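Long-range contacts in regulatory protein BlaR1 (Bacillus licheniformis, PDB 1NRF), which probably senses beta-lactam antibiotics outside the cell through its C-terminal penicillin-binding domain, the part modelled here, and relays the signal across the membrane: residues A[190-195]-A[254-258]; A[165-169]-A[225-229]; A[117-121]-A[145-149]; A[66-70]-A[111-116]; A[34-38]-A[49-55]. One frame throughout, in Å; residues are numbered along the deposited sequence. Where two conformers were deposited one is given.

Interaction 1: A[190-195]-A[254-258]; sequences EESNGR and KGIYP
Residues 190-195 run from an extended strand into a tight reversal, with Ser192 and Arg195 pairing in both directions: Ser192 N donates to Arg195 O at 2.9 Å and Arg195 N to Ser192 O at 2.6 Å. Asn193 (phi/psi 38/-89) and Gly194 (-150/18) occupy the two turn positions. Residues 254-258 form an irregular tail, in which Gly255 takes positive phi (58/19). In CA register, Ser192 lies 7.0 Å from Pro258, and Arg195 6.9 Å from Tyr257. The arrangement is a two-residue beta hairpin, joining strands 188-192 and 195-205 at the edge of the central sheet, against which the chain's C-terminal tail folds after helix 239-253. Arg195 leaves its backbone with chi1 m, and its NH2 donates to Gly255 O at 2.7 Å (N-H...O angle 144°). Its NE, although 3.1 Å from Ile256 O, has too poor an angle for a bond, and it also sits 3.4 Å from Pro258 CD. Tyr257, chi1 t, has its CA-CB bond pointing away, yet its ring reaches back: CD1 lies 3.9 Å from Arg195 CB, and Val219 and Leu197 also touch the side chain. The tyrosine OH accepts a weak bond from Ser192 OG at 3.3 Å and lies 3.3 Å from Glu190 CB. Lys254 finds its partner elsewhere, in a salt bridge from NZ to Glu22 OE2.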
# COMPACT_ATOMS: atom_id res chain seq x y z
N GLU A 190 -9.29 3.36 -10.85
CA GLU A 190 -9.82 3.88 -12.11
C GLU A 190 -9.46 3.00 -13.31
O GLU A 190 -8.71 2.04 -13.20
CB GLU A 190 -9.26 5.28 -12.39
CG GLU A 190 -9.68 6.35 -11.42
CD GLU A 190 -9.38 7.75 -11.94
OE1 GLU A 190 -9.87 8.10 -13.04
OE2 GLU A 190 -8.66 8.50 -11.26
N GLU A 191 -10.00 3.37 -14.47
CA GLU A 191 -9.71 2.66 -15.70
C GLU A 191 -9.81 3.65 -16.85
O GLU A 191 -10.89 4.11 -17.17
CB GLU A 191 -10.71 1.53 -15.95
CG GLU A 191 -10.27 0.64 -17.12
CD GLU A 191 -11.33 -0.34 -17.56
OE1 GLU A 191 -11.94 -1.00 -16.69
OE2 GLU A 191 -11.54 -0.47 -18.79
N SER A 192 -8.67 3.98 -17.45
CA SER A 192 -8.64 4.92 -18.56
C SER A 192 -8.05 4.23 -19.78
O SER A 192 -7.54 3.12 -19.67
CB SER A 192 -7.80 6.15 -18.20
OG SER A 192 -8.42 6.90 -17.17
N ASN A 193 -8.13 4.89 -20.93
CA ASN A 193 -7.61 4.35 -22.19
C ASN A 193 -7.88 2.85 -22.27
O ASN A 193 -8.92 2.42 -22.79
CB ASN A 193 -6.10 4.63 -22.32
CG ASN A 193 -5.78 6.13 -22.35
OD1 ASN A 193 -4.64 6.53 -22.60
ND2 ASN A 193 -6.79 6.96 -22.09
N GLY A 194 -6.94 2.05 -21.76
CA GLY A 194 -7.09 0.61 -21.74
C GLY A 194 -6.33 0.08 -20.53
O GLY A 194 -6.02 -1.12 -20.43
N ARG A 195 -6.06 0.98 -19.60
CA ARG A 195 -5.32 0.66 -18.39
C ARG A 195 -6.14 0.78 -17.13
O ARG A 195 -6.97 1.68 -17.00
CB ARG A 195 -4.12 1.59 -18.28
CG ARG A 195 -3.24 1.63 -19.50
CD ARG A 195 -3.25 3.01 -20.12
NE ARG A 195 -1.91 3.46 -20.46
CZ ARG A 195 -1.08 2.82 -21.28
NH1 ARG A 195 -1.44 1.68 -21.86
NH2 ARG A 195 0.12 3.32 -21.52
N LYS A 254 5.82 8.89 -17.99
CA LYS A 254 6.39 7.79 -18.75
C LYS A 254 5.29 7.09 -19.54
O LYS A 254 5.45 5.96 -19.97
CB LYS A 254 7.08 6.79 -17.82
CG LYS A 254 8.13 7.43 -16.92
CD LYS A 254 9.29 6.48 -16.63
CE LYS A 254 10.15 6.28 -17.87
NZ LYS A 254 11.35 5.42 -17.64
N GLY A 255 4.17 7.78 -19.71
CA GLY A 255 3.06 7.22 -20.47
C GLY A 255 2.49 5.90 -19.99
O GLY A 255 1.81 5.22 -20.75
N ILE A 256 2.75 5.52 -18.74
CA ILE A 256 2.22 4.26 -18.20
C ILE A 256 0.75 4.39 -17.80
O ILE A 256 -0.04 3.47 -18.00
CB ILE A 256 3.08 3.75 -17.02
CG1 ILE A 256 4.48 3.40 -17.54
CG2 ILE A 256 2.43 2.53 -16.38
CD1 ILE A 256 5.51 3.12 -16.48
N TYR A 257 0.38 5.53 -17.23
CA TYR A 257 -1.01 5.76 -16.86
C TYR A 257 -1.40 7.21 -17.16
O TYR A 257 -0.92 8.14 -16.51
CB TYR A 257 -1.26 5.46 -15.38
CG TYR A 257 -2.73 5.41 -15.07
CD1 TYR A 257 -3.53 4.38 -15.60
CD2 TYR A 257 -3.37 6.43 -14.37
CE1 TYR A 257 -4.91 4.38 -15.45
CE2 TYR A 257 -4.76 6.45 -14.21
CZ TYR A 257 -5.52 5.42 -14.76
OH TYR A 257 -6.90 5.44 -14.66
N PRO A 258 -2.29 7.42 -18.15
CA PRO A 258 -2.80 8.72 -18.61
C PRO A 258 -3.34 9.65 -17.52
O PRO A 258 -3.62 9.16 -16.41
CB PRO A 258 -3.90 8.32 -19.59
CG PRO A 258 -3.39 7.02 -20.15
CD PRO A 258 -2.92 6.32 -18.91

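Interaction 2: A[165-169]-A[225-229]; sequences LKKFY and TFFFA
Residues 165-169 form one helical turn, closed by Tyr169 N to Leu165 O at 2.9 Å, and residues 225-229 are a beta strand. The segment axes approach to 9.7 Å, with their directions 142° apart; Lys166 and Phe227 are in register, CA to CA 6.9 Å. The strand's alternation turns Thr225 and Phe227 toward the helix. Here helix 158-170 packs on the central sheet of the penicillin-binding fold, and Phe227 (chi1 m) provides the main wedge. Lys166, chi1 t, sets the start of its side chain over one face of that ring, CB 3.8 Å from the centroid and 10° off the normal. Leu165 CB comes 4.1 Å from Phe227 CD2. Tyr169, chi1 t, receives the edge of the Phe227 ring on its face in an offset T-shaped pair, centroids 5.5 Å apart and planes at 79°, while Thr225 CG2 sits over a face 4.2 Å from the tyrosine centroid. Tyr169 OH bonds Glu220, and water 1 donates to Tyr169 OH (3.2 Å) and also bonds Thr225 OG1 (3.0 Å).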
# COMPACT_ATOMS: atom_id res chain seq x y z
N LEU A 165 4.03 -6.74 -3.64
CA LEU A 165 2.77 -6.43 -4.33
C LEU A 165 2.64 -7.34 -5.55
O LEU A 165 1.53 -7.75 -5.90
CB LEU A 165 2.74 -4.97 -4.78
CG LEU A 165 2.01 -3.95 -3.89
CD1 LEU A 165 2.31 -2.53 -4.37
CD2 LEU A 165 0.52 -4.21 -3.92
N LYS A 166 3.77 -7.67 -6.20
CA LYS A 166 3.77 -8.55 -7.37
C LYS A 166 3.45 -9.99 -6.93
O LYS A 166 2.71 -10.71 -7.60
CB LYS A 166 5.12 -8.53 -8.09
CG LYS A 166 5.17 -9.47 -9.30
CD LYS A 166 6.52 -9.47 -9.98
CE LYS A 166 6.63 -10.57 -11.05
NZ LYS A 166 5.78 -10.33 -12.25
N LYS A 167 4.03 -10.39 -5.80
CA LYS A 167 3.76 -11.72 -5.25
C LYS A 167 2.27 -11.87 -4.93
O LYS A 167 1.70 -12.96 -5.05
CB LYS A 167 4.58 -11.97 -3.98
CG LYS A 167 6.02 -12.32 -4.24
CD LYS A 167 6.57 -13.12 -3.09
CE LYS A 167 8.02 -13.49 -3.34
NZ LYS A 167 8.87 -12.27 -3.45
N PHE A 168 1.65 -10.76 -4.52
CA PHE A 168 0.23 -10.75 -4.20
C PHE A 168 -0.59 -10.85 -5.49
O PHE A 168 -1.50 -11.68 -5.60
CB PHE A 168 -0.13 -9.46 -3.47
CG PHE A 168 -1.57 -9.06 -3.62
CD1 PHE A 168 -1.93 -8.09 -4.54
CD2 PHE A 168 -2.56 -9.70 -2.88
CE1 PHE A 168 -3.27 -7.75 -4.72
CE2 PHE A 168 -3.89 -9.36 -3.06
CZ PHE A 168 -4.24 -8.39 -3.98
N TYR A 169 -0.25 -10.00 -6.45
CA TYR A 169 -0.91 -9.94 -7.74
C TYR A 169 -0.85 -11.30 -8.43
O TYR A 169 -1.87 -11.80 -8.91
CB TYR A 169 -0.24 -8.88 -8.61
CG TYR A 169 -0.89 -8.67 -9.95
CD1 TYR A 169 -2.02 -7.86 -10.08
CD2 TYR A 169 -0.41 -9.32 -11.09
CE1 TYR A 169 -2.65 -7.69 -11.31
CE2 TYR A 169 -1.03 -9.16 -12.33
CZ TYR A 169 -2.15 -8.34 -12.43
OH TYR A 169 -2.77 -8.17 -13.65
N THR A 225 2.03 -5.36 -16.86
CA THR A 225 1.62 -4.94 -15.53
C THR A 225 2.78 -4.19 -14.90
O THR A 225 3.91 -4.68 -14.85
CB THR A 225 1.26 -6.13 -14.64
OG1 THR A 225 0.31 -6.95 -15.32
CG2 THR A 225 0.62 -5.64 -13.34
N PHE A 226 2.50 -2.99 -14.42
CA PHE A 226 3.51 -2.15 -13.80
C PHE A 226 3.26 -2.04 -12.32
O PHE A 226 2.16 -1.68 -11.90
CB PHE A 226 3.49 -0.75 -14.43
CG PHE A 226 3.86 -0.73 -15.89
CD1 PHE A 226 5.18 -0.52 -16.28
CD2 PHE A 226 2.89 -0.97 -16.86
CE1 PHE A 226 5.55 -0.56 -17.63
CE2 PHE A 226 3.24 -1.01 -18.22
CZ PHE A 226 4.57 -0.80 -18.61
N PHE A 227 4.28 -2.34 -11.52
CA PHE A 227 4.17 -2.24 -10.07
C PHE A 227 4.96 -1.03 -9.62
O PHE A 227 6.09 -0.83 -10.06
CB PHE A 227 4.72 -3.51 -9.40
CG PHE A 227 3.92 -4.75 -9.71
CD1 PHE A 227 4.24 -5.53 -10.82
CD2 PHE A 227 2.84 -5.11 -8.92
CE1 PHE A 227 3.50 -6.66 -11.12
CE2 PHE A 227 2.09 -6.24 -9.22
CZ PHE A 227 2.42 -7.01 -10.33
N PHE A 228 4.38 -0.21 -8.76
CA PHE A 228 5.04 1.00 -8.30
C PHE A 228 4.84 1.32 -6.81
O PHE A 228 3.88 0.88 -6.18
CB PHE A 228 4.55 2.20 -9.11
CG PHE A 228 3.08 2.44 -8.97
CD1 PHE A 228 2.17 1.79 -9.80
CD2 PHE A 228 2.59 3.26 -7.95
CE1 PHE A 228 0.79 1.95 -9.61
CE2 PHE A 228 1.21 3.42 -7.76
CZ PHE A 228 0.31 2.76 -8.59
N ALA A 229 5.76 2.10 -6.27
CA ALA A 229 5.71 2.50 -4.89
C ALA A 229 6.45 3.82 -4.75
O ALA A 229 7.57 3.97 -5.23
CB ALA A 229 6.34 1.43 -3.99
O HOH W 1 -2.36 -6.88 -16.58

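Interaction 3: A[117-121]-A[145-149]; sequences QKLDR and PADYW
Asp120 buries more surface here than any other residue (70 Å²), followed by Ala146 (55 Å²) and Gln117 (54 Å²). The first and last of these belong to a helical turn, Arg121 N bonding Gln117 O at 2.9 Å, within helix 113-123. Ala146 is on the loop between helices 125-134 and 158-170, where Pro145, Ala146 and Tyr148 have helix-like phi/psi but Asp147 (-147/18) breaks the run. The CA register pairs Gln117 with Ala146 at 5.6 Å and Arg121 with Pro145 at 5.9 Å. Asp120, chi1 m, points its CB at the loop, and its OD2 accepts a bond from Tyr148 OH at only 2.5 Å. Water 2 donates to two acceptors that cannot bond each other, Asp120 OD2 (2.7 Å) and Pro145 O (2.8 Å), and accepts from Trp149 NE1 (3.0 Å), bridging the 3.8 Å between Trp149 NE1 and Asp120 OD2. Gln117 CG meets the edge of the Trp149 ring, 4.2 Å from CZ2, and Arg121 NH2 lies 3.6 Å from Ala146 CB. The Trp149 side chain, deposited in two conformers, touches Lys66 and is about 5 Å from that of Ser63, probably the acylated serine. With Asp120 OD1 bonded to Ser69 OG as well, the buried carboxylate has hydrogen-bond partners on both oxygens, so one charge ties the loop flanking the site to two helices.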
# COMPACT_ATOMS: atom_id res chain seq x y z
N GLN A 117 -8.36 -2.54 12.30
CA GLN A 117 -7.84 -2.73 13.65
C GLN A 117 -8.67 -3.78 14.39
O GLN A 117 -8.12 -4.72 14.96
CB GLN A 117 -7.87 -1.41 14.41
CG GLN A 117 -6.51 -0.83 14.72
CD GLN A 117 -6.59 0.60 15.24
OE1 GLN A 117 -5.64 1.11 15.84
NE2 GLN A 117 -7.72 1.25 15.01
N LYS A 118 -9.98 -3.61 14.38
CA LYS A 118 -10.85 -4.55 15.05
C LYS A 118 -10.81 -5.87 14.30
O LYS A 118 -11.26 -6.90 14.79
CB LYS A 118 -12.28 -4.00 15.14
CG LYS A 118 -12.37 -2.66 15.91
CD LYS A 118 -13.74 -2.43 16.59
CE LYS A 118 -14.89 -2.25 15.60
NZ LYS A 118 -16.20 -1.94 16.28
N LEU A 119 -10.25 -5.82 13.09
CA LEU A 119 -10.12 -7.00 12.24
C LEU A 119 -8.85 -7.74 12.66
O LEU A 119 -8.82 -8.97 12.71
CB LEU A 119 -10.03 -6.57 10.78
CG LEU A 119 -10.79 -7.33 9.68
CD1 LEU A 119 -12.23 -7.56 10.09
CD2 LEU A 119 -10.71 -6.53 8.39
N ASP A 120 -7.81 -6.97 12.96
CA ASP A 120 -6.52 -7.51 13.39
C ASP A 120 -6.59 -8.09 14.80
O ASP A 120 -5.88 -9.04 15.13
CB ASP A 120 -5.43 -6.42 13.33
CG ASP A 120 -4.88 -6.19 11.92
OD1 ASP A 120 -5.45 -6.75 10.95
OD2 ASP A 120 -3.88 -5.45 11.78
N ARG A 121 -7.44 -7.50 15.63
CA ARG A 121 -7.61 -7.95 17.01
C ARG A 121 -8.35 -9.28 17.10
O ARG A 121 -8.14 -10.05 18.03
CB ARG A 121 -8.37 -6.89 17.82
CG ARG A 121 -7.57 -5.61 18.08
CD ARG A 121 -8.48 -4.39 18.20
NE ARG A 121 -7.75 -3.18 18.58
CZ ARG A 121 -8.27 -1.95 18.52
NH1 ARG A 121 -9.51 -1.78 18.10
NH2 ARG A 121 -7.55 -0.91 18.91
N PRO A 145 -1.18 -5.61 18.30
CA PRO A 145 -2.17 -5.73 17.22
C PRO A 145 -2.81 -4.45 16.74
O PRO A 145 -3.12 -4.31 15.56
CB PRO A 145 -3.19 -6.73 17.78
CG PRO A 145 -2.93 -6.74 19.27
CD PRO A 145 -1.45 -6.59 19.37
N ALA A 146 -2.98 -3.50 17.65
CA ALA A 146 -3.63 -2.24 17.31
C ALA A 146 -2.84 -1.28 16.43
O ALA A 146 -3.44 -0.53 15.66
CB ALA A 146 -4.06 -1.53 18.58
N ASP A 147 -1.51 -1.30 16.51
CA ASP A 147 -0.75 -0.34 15.70
C ASP A 147 0.63 -0.72 15.15
O ASP A 147 1.39 0.16 14.76
CB ASP A 147 -0.62 0.97 16.49
CG ASP A 147 -0.88 0.80 17.98
OD1 ASP A 147 -2.05 0.55 18.35
OD2 ASP A 147 0.07 0.91 18.78
N TYR A 148 0.94 -2.01 15.10
CA TYR A 148 2.25 -2.46 14.60
C TYR A 148 2.61 -1.92 13.23
O TYR A 148 3.79 -1.76 12.91
CB TYR A 148 2.31 -4.00 14.55
CG TYR A 148 1.23 -4.66 13.70
CD1 TYR A 148 -0.05 -4.86 14.19
CD2 TYR A 148 1.53 -5.14 12.42
CE1 TYR A 148 -1.02 -5.52 13.43
CE2 TYR A 148 0.57 -5.80 11.65
CZ TYR A 148 -0.70 -5.99 12.16
OH TYR A 148 -1.66 -6.64 11.41
N TRP A 149 1.59 -1.64 12.44
CA TRP A 149 1.75 -1.13 11.08
C TRP A 149 1.73 0.39 11.02
O TRP A 149 1.73 0.97 9.93
CB TRP A 149 0.65 -1.70 10.19
CG TRP A 149 -0.69 -1.59 10.82
CD1 TRP A 149 -1.24 -2.43 11.74
CD2 TRP A 149 -1.63 -0.52 10.64
NE1 TRP A 149 -2.46 -1.95 12.16
CE2 TRP A 149 -2.72 -0.78 11.50
CE3 TRP A 149 -1.65 0.63 9.84
CZ2 TRP A 149 -3.83 0.07 11.58
CZ3 TRP A 149 -2.75 1.48 9.92
CH2 TRP A 149 -3.82 1.19 10.79
O HOH W 2 -4.72 -3.46 13.37

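Interaction 4: A[66-70]-A[111-116]; sequences KVFSA and STTWYF
This contact lies at the probable antibiotic-binding site, built round the Ser-x-x-Lys motif of penicillin-recognising proteins, in which Ser63 is probably the acylated residue and Lys66 the lysine one helical turn on. Residues 66-70 open helix 66-76 (Ala70 N to Lys66 O, 2.8 Å). Opposite, Ser111 (phi/psi 55/39) is the C-prime residue of the Schellman motif ending helix 104-110, and helix 113-123 starts two residues later. Ser69 and Phe116 are in register, CA to CA 6.8 Å. Lys66 (chi1 m, then t, t) stretches across the Phe116 ring, CG 3.9 Å from the centroid and 17° off the normal. Its CE is 3.5 Å from Phe116 CD1 and 3.7 Å from Ser111 CA. The ring edge meets Ala70, whose CB is 3.9 Å from Phe116 CE2. Lys66 NZ, uncarboxylated in this structure, bonds Ser63 OG; Ser111 OG bonds Lys200 NZ, and Ser69 OG bonds Asp120. The aliphatic chain of Lys66 is thus held by apolar contact, while the amine at its tip meets the serine hydroxyl.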
# COMPACT_ATOMS: atom_id res chain seq x y z
N LYS A 66 -3.00 -2.20 4.89
CA LYS A 66 -4.39 -2.66 4.92
C LYS A 66 -4.71 -3.71 3.84
O LYS A 66 -5.61 -4.54 4.01
CB LYS A 66 -5.34 -1.46 4.76
CG LYS A 66 -5.51 -0.60 6.01
CD LYS A 66 -6.41 0.58 5.66
CE LYS A 66 -6.81 1.39 6.87
NZ LYS A 66 -5.66 1.99 7.57
N VAL A 67 -3.97 -3.66 2.74
CA VAL A 67 -4.16 -4.62 1.65
C VAL A 67 -3.89 -6.04 2.16
O VAL A 67 -4.66 -6.96 1.89
CB VAL A 67 -3.19 -4.32 0.47
CG1 VAL A 67 -3.28 -5.40 -0.59
CG2 VAL A 67 -3.52 -2.95 -0.15
N PHE A 68 -2.81 -6.20 2.90
CA PHE A 68 -2.46 -7.51 3.43
C PHE A 68 -3.25 -7.83 4.68
O PHE A 68 -3.50 -8.99 4.99
CB PHE A 68 -0.95 -7.59 3.69
CG PHE A 68 -0.12 -7.52 2.45
CD1 PHE A 68 0.19 -6.29 1.87
CD2 PHE A 68 0.29 -8.68 1.81
CE1 PHE A 68 0.91 -6.22 0.67
CE2 PHE A 68 1.01 -8.62 0.62
CZ PHE A 68 1.32 -7.39 0.05
N SER A 69 -3.66 -6.79 5.41
CA SER A 69 -4.47 -6.99 6.60
C SER A 69 -5.78 -7.60 6.13
O SER A 69 -6.29 -8.56 6.72
CB SER A 69 -4.74 -5.64 7.28
OG SER A 69 -5.69 -5.79 8.33
N ALA A 70 -6.32 -7.05 5.05
CA ALA A 70 -7.58 -7.51 4.47
C ALA A 70 -7.48 -8.94 3.95
O ALA A 70 -8.42 -9.72 4.07
CB ALA A 70 -8.00 -6.57 3.34
N SER A 111 -9.71 4.41 4.28
CA SER A 111 -8.65 4.11 5.23
C SER A 111 -9.24 4.18 6.64
O SER A 111 -8.60 4.70 7.56
CB SER A 111 -7.50 5.11 5.11
OG SER A 111 -6.80 4.94 3.89
N THR A 112 -10.47 3.69 6.79
CA THR A 112 -11.12 3.69 8.09
C THR A 112 -10.32 2.70 8.91
O THR A 112 -10.55 1.50 8.86
CB THR A 112 -12.58 3.23 7.99
OG1 THR A 112 -13.31 4.17 7.20
CG2 THR A 112 -13.21 3.12 9.37
N THR A 113 -9.37 3.24 9.65
CA THR A 113 -8.47 2.45 10.48
C THR A 113 -9.12 1.52 11.47
O THR A 113 -8.70 0.36 11.57
CB THR A 113 -7.49 3.38 11.22
OG1 THR A 113 -6.71 4.11 10.26
CG2 THR A 113 -6.55 2.57 12.11
N TRP A 114 -10.14 1.98 12.20
CA TRP A 114 -10.78 1.13 13.20
C TRP A 114 -11.30 -0.19 12.63
O TRP A 114 -11.29 -1.21 13.32
CB TRP A 114 -11.91 1.87 13.94
CG TRP A 114 -13.13 2.26 13.13
CD1 TRP A 114 -13.45 3.50 12.69
CD2 TRP A 114 -14.23 1.41 12.77
NE1 TRP A 114 -14.68 3.49 12.08
CE2 TRP A 114 -15.18 2.22 12.12
CE3 TRP A 114 -14.51 0.04 12.94
CZ2 TRP A 114 -16.40 1.71 11.64
CZ3 TRP A 114 -15.72 -0.46 12.46
CH2 TRP A 114 -16.65 0.38 11.82
N TYR A 115 -11.71 -0.18 11.37
CA TYR A 115 -12.24 -1.38 10.72
C TYR A 115 -11.21 -2.51 10.66
O TYR A 115 -11.50 -3.65 11.03
CB TYR A 115 -12.72 -1.04 9.31
CG TYR A 115 -13.29 -2.22 8.56
CD1 TYR A 115 -12.47 -3.19 8.00
CD2 TYR A 115 -14.68 -2.36 8.41
CE1 TYR A 115 -13.01 -4.28 7.33
CE2 TYR A 115 -15.22 -3.44 7.74
CZ TYR A 115 -14.39 -4.39 7.21
OH TYR A 115 -14.93 -5.46 6.53
N PHE A 116 -10.02 -2.20 10.16
CA PHE A 116 -8.97 -3.20 10.05
C PHE A 116 -8.37 -3.52 11.41
O PHE A 116 -7.93 -4.65 11.65
CB PHE A 116 -7.89 -2.73 9.06
CG PHE A 116 -8.42 -2.52 7.66
CD1 PHE A 116 -9.04 -1.31 7.31
CD2 PHE A 116 -8.40 -3.56 6.73
CE1 PHE A 116 -9.63 -1.16 6.05
CE2 PHE A 116 -8.99 -3.41 5.47
CZ PHE A 116 -9.61 -2.21 5.13

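Interaction 5: A[34-38]-A[49-55]; sequences SGGFV and IYNRKES
Backbone hydrogen bonds set the register. Phe37 and Tyr50 form an antiparallel hydrogen-bonded pair, CA to CA 5.0 Å, with Phe37 N donating to Tyr50 O at 3.1 Å and Tyr50 N to Phe37 O at 2.9 Å; Ile49 CA adds a CA-H...O contact of 3.0 Å to Phe37 O. Val38 and Ile49 follow as a non-hydrogen-bonded pair, CA to CA 4.5 Å. These are the two arms of the hairpin 33-41/46-50 in the central sheet. Apolar contacts lie on both faces: Phe37 CB to Tyr50 CB at 4.0 Å on one, Val38 CG1 to Ile49 CG2 at 3.4 Å on the other. From the following turn, Ser55 CB packs 3.6 Å from Val38 CG2. Side-chain polar bonds accompany the exit from the strand. Asn51, with positive phi (64/80), is the N-cap of the short helix 52-56: its OD1 weakly accepts from Glu54 N at 3.4 Å, and ND2 reaches across to Gly35 O in a weak bond of 2.9 Å. Ser55 OG returns to Asn51 O at 2.7 Å. Among the steric contacts, Gly35 CA lies 3.5 Å from Glu54 CD. At Gly36 a CB would fall 3.0 Å from Ser55 OG, so its missing side chain lets the helix turn fold close over the strand.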
# COMPACT_ATOMS: atom_id res chain seq x y z
N SER A 34 10.34 15.22 -0.37
CA SER A 34 11.49 14.44 -0.80
C SER A 34 11.07 12.99 -0.59
O SER A 34 10.24 12.70 0.26
CB SER A 34 12.74 14.78 0.05
OG SER A 34 12.71 14.17 1.33
N GLY A 35 11.63 12.09 -1.38
CA GLY A 35 11.26 10.69 -1.25
C GLY A 35 11.81 9.83 -2.36
O GLY A 35 12.84 10.15 -2.96
N GLY A 36 11.12 8.74 -2.65
CA GLY A 36 11.59 7.85 -3.68
C GLY A 36 10.50 7.33 -4.59
O GLY A 36 9.31 7.49 -4.32
N PHE A 37 10.93 6.68 -5.66
CA PHE A 37 10.02 6.12 -6.64
C PHE A 37 10.58 4.82 -7.20
O PHE A 37 11.70 4.78 -7.72
CB PHE A 37 9.82 7.13 -7.77
CG PHE A 37 9.02 6.60 -8.92
CD1 PHE A 37 7.64 6.48 -8.83
CD2 PHE A 37 9.65 6.24 -10.11
CE1 PHE A 37 6.89 6.01 -9.91
CE2 PHE A 37 8.92 5.77 -11.19
CZ PHE A 37 7.54 5.66 -11.10
N VAL A 38 9.80 3.75 -7.08
CA VAL A 38 10.18 2.46 -7.62
C VAL A 38 9.09 2.00 -8.58
O VAL A 38 7.92 1.94 -8.22
CB VAL A 38 10.33 1.38 -6.53
CG1 VAL A 38 10.80 0.09 -7.16
CG2 VAL A 38 11.31 1.83 -5.46
N ILE A 49 14.04 3.42 -10.91
CA ILE A 49 13.92 4.06 -9.62
C ILE A 49 14.65 5.36 -9.42
O ILE A 49 15.76 5.56 -9.90
CB ILE A 49 14.34 3.11 -8.47
CG1 ILE A 49 15.73 2.54 -8.73
CG2 ILE A 49 13.32 1.99 -8.32
CD1 ILE A 49 16.16 1.53 -7.67
N TYR A 50 13.97 6.25 -8.70
CA TYR A 50 14.50 7.55 -8.36
C TYR A 50 14.84 7.54 -6.87
O TYR A 50 14.01 7.11 -6.04
CB TYR A 50 13.46 8.64 -8.66
CG TYR A 50 13.75 9.95 -7.97
CD1 TYR A 50 12.87 10.46 -7.02
CD2 TYR A 50 14.94 10.63 -8.20
CE1 TYR A 50 13.17 11.61 -6.31
CE2 TYR A 50 15.25 11.79 -7.50
CZ TYR A 50 14.36 12.27 -6.55
OH TYR A 50 14.67 13.40 -5.83
N ASN A 51 16.04 8.01 -6.54
CA ASN A 51 16.55 8.08 -5.17
C ASN A 51 16.68 6.69 -4.56
O ASN A 51 15.83 6.26 -3.78
CB ASN A 51 15.60 8.93 -4.31
CG ASN A 51 16.22 9.34 -3.00
OD1 ASN A 51 17.18 8.74 -2.53
ND2 ASN A 51 15.65 10.37 -2.38
N ARG A 52 17.77 6.00 -4.91
CA ARG A 52 18.01 4.65 -4.42
C ARG A 52 18.00 4.50 -2.90
O ARG A 52 17.55 3.47 -2.37
CB ARG A 52 19.35 4.12 -4.97
CG ARG A 52 19.48 2.60 -4.82
CD ARG A 52 20.79 2.04 -5.35
NE ARG A 52 20.79 0.57 -5.30
CZ ARG A 52 20.72 -0.15 -4.18
NH1 ARG A 52 20.65 0.46 -3.00
NH2 ARG A 52 20.71 -1.47 -4.24
N LYS A 53 18.50 5.51 -2.20
CA LYS A 53 18.56 5.47 -0.75
C LYS A 53 17.17 5.33 -0.13
O LYS A 53 16.93 4.42 0.66
CB LYS A 53 19.27 6.73 -0.24
CG LYS A 53 19.66 6.70 1.23
CD LYS A 53 20.47 7.94 1.60
CE LYS A 53 20.90 7.91 3.06
NZ LYS A 53 19.74 7.84 3.99
N GLU A 54 16.25 6.23 -0.50
CA GLU A 54 14.89 6.19 0.01
C GLU A 54 14.18 4.91 -0.41
O GLU A 54 13.47 4.28 0.38
CB GLU A 54 14.10 7.40 -0.52
CG GLU A 54 14.37 8.72 0.21
CD GLU A 54 13.27 9.12 1.20
OE1 GLU A 54 13.37 10.23 1.78
OE2 GLU A 54 12.31 8.35 1.41
N SER A 55 14.39 4.52 -1.66
CA SER A 55 13.76 3.34 -2.23
C SER A 55 14.17 2.03 -1.55
O SER A 55 13.52 1.01 -1.73
CB SER A 55 14.10 3.25 -3.72
OG SER A 55 13.88 4.50 -4.35

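Interactions 4 and 5 are buried, 1, 2 and 3 partly so, with interaction 1 farthest out, its centre about 19 Å from that of the chain and five of its nine touching residues exposed. Interactions 1, 2 and 5 all reach the central sheet: 5 and 2 sit on neighbouring strands, joined by a probable hydrogen bond between Val38 N and Ala229 O (2.9 Å), and 2 meets 1 where Phe226 CD2 packs on Ile256 CG2 (3.6 Å). Interactions 3 and 4 share helix 113-123, with centres about 8 Å apart, and border the probable acylation site. Chemistry follows place: strand pairing in 5, aromatic packing in 2, a buried carboxylate and water in 3, lysine on phenylalanine in 4, and an arginine-to-carbonyl bond in 1.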